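FixG-related protein (Vibrio parahaemolyticus, PDB 2R39) is of unknown function, this chain being the C-terminal immunoglobulin-like domain of a FixG-related membrane protein that probably binds 4Fe-4S clusters in electron transport. Local coordinates at residues L99-K102 / S103-F106. Residues are numbered along the deposited sequence; the frame is centred on the assembly and turned at random.
Sequences LTDK and SNEF
The carboxylate of D101 and the carboxamide of N104 meet with their planes 75° apart, ND2 reaching OD2 on its syn side at 2.8 Å. The bond is almost straight, and OD2 lies in the amide plane of N104. With CG anti to its own backbone N (chi1 174°), D101 carries its carboxylate over the turn, where OD1 receives N of N104 from above the carboxylate plane at 3.1 Å. Asparagine thus offers both a side-chain and a backbone N-H. The short hydroxyl of S103 has one proton for two acceptors, OD1 of D101, 2.8 Å from OG, and OE1 of Q47 on strand 47-54. An aspartate suits this buried place, since its two oxygens can take several donors.

The turn links antiparallel strands 92-101 and 106-115 of the immunoglobulin-like sandwich, and closes with a G1 beta bulge in which E105, in the left-handed backbone conformation, and F106 both face D101. N of E105 bonds to O of K102 at 2.8 Å.

Within the bulge, D101 and F106 form a hydrogen-bonded pair: D101 N to F106 O at 2.8 Å, F106 N to D101 O at 3.0 Å. On their shared sheet face, CB of D101 sits at the edge of the F106 ring; this large apolar side chain also touches P10 and A11.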
# COMPACT_ATOMS: atom_id res chain seq x y z
N LEU A 99 1.01 -7.31 1.11
CA LEU A 99 -0.28 -8.00 1.06
C LEU A 99 -0.12 -9.29 1.87
O LEU A 99 0.80 -10.07 1.62
CB LEU A 99 -0.69 -8.30 -0.40
CG LEU A 99 -1.98 -9.12 -0.54
CD1 LEU A 99 -2.68 -8.80 -1.84
CD2 LEU A 99 -1.70 -10.61 -0.43
N THR A 100 -0.98 -9.48 2.85
CA THR A 100 -0.97 -10.69 3.64
C THR A 100 -2.24 -11.48 3.36
O THR A 100 -3.34 -10.98 3.55
CB THR A 100 -0.89 -10.36 5.15
OG1 THR A 100 0.31 -9.61 5.39
CG2 THR A 100 -0.86 -11.65 5.99
N ASP A 101 -2.05 -12.71 2.87
CA ASP A 101 -3.12 -13.69 2.63
C ASP A 101 -2.84 -14.79 3.63
O ASP A 101 -2.11 -15.74 3.30
CB ASP A 101 -3.00 -14.24 1.19
CG ASP A 101 -3.98 -15.39 0.87
OD1 ASP A 101 -4.58 -16.01 1.77
OD2 ASP A 101 -4.13 -15.68 -0.33
N LYS A 102 -3.36 -14.64 4.84
CA LYS A 102 -3.19 -15.65 5.90
C LYS A 102 -3.61 -17.08 5.51
O LYS A 102 -2.92 -18.03 5.86
CB LYS A 102 -3.92 -15.24 7.19
CG LYS A 102 -5.44 -15.21 7.10
CD LYS A 102 -6.05 -14.60 8.37
CE LYS A 102 -6.45 -15.67 9.39
NZ LYS A 102 -6.36 -15.16 10.80
N SER A 103 -4.73 -17.21 4.81
CA SER A 103 -5.34 -18.52 4.51
C SER A 103 -4.48 -19.42 3.61
O SER A 103 -4.57 -20.66 3.68
CB SER A 103 -6.70 -18.32 3.86
OG SER A 103 -6.53 -17.90 2.51
N ASN A 104 -3.71 -18.79 2.73
CA ASN A 104 -2.71 -19.49 1.92
C ASN A 104 -1.31 -19.29 2.50
O ASN A 104 -0.31 -19.70 1.88
CB ASN A 104 -2.74 -19.02 0.46
CG ASN A 104 -4.05 -19.40 -0.25
OD1 ASN A 104 -4.32 -20.58 -0.49
ND2 ASN A 104 -4.84 -18.39 -0.60
N GLU A 105 -1.24 -18.65 3.68
CA GLU A 105 0.02 -18.38 4.38
C GLU A 105 1.05 -17.77 3.40
O GLU A 105 2.11 -18.34 3.12
CB GLU A 105 0.54 -19.67 5.07
CG GLU A 105 1.75 -19.50 6.02
CD GLU A 105 1.46 -18.66 7.28
OE1 GLU A 105 0.30 -18.66 7.77
OE2 GLU A 105 2.41 -18.02 7.78
N PHE A 106 0.70 -16.59 2.88
CA PHE A 106 1.39 -16.00 1.74
C PHE A 106 1.43 -14.49 1.93
O PHE A 106 0.45 -13.87 2.36
CB PHE A 106 0.64 -16.38 0.45
CG PHE A 106 1.23 -15.78 -0.81
CD1 PHE A 106 2.44 -16.24 -1.32
CD2 PHE A 106 0.55 -14.78 -1.49
CE1 PHE A 106 3.00 -15.68 -2.49
CE2 PHE A 106 1.08 -14.22 -2.65
CZ PHE A 106 2.32 -14.67 -3.15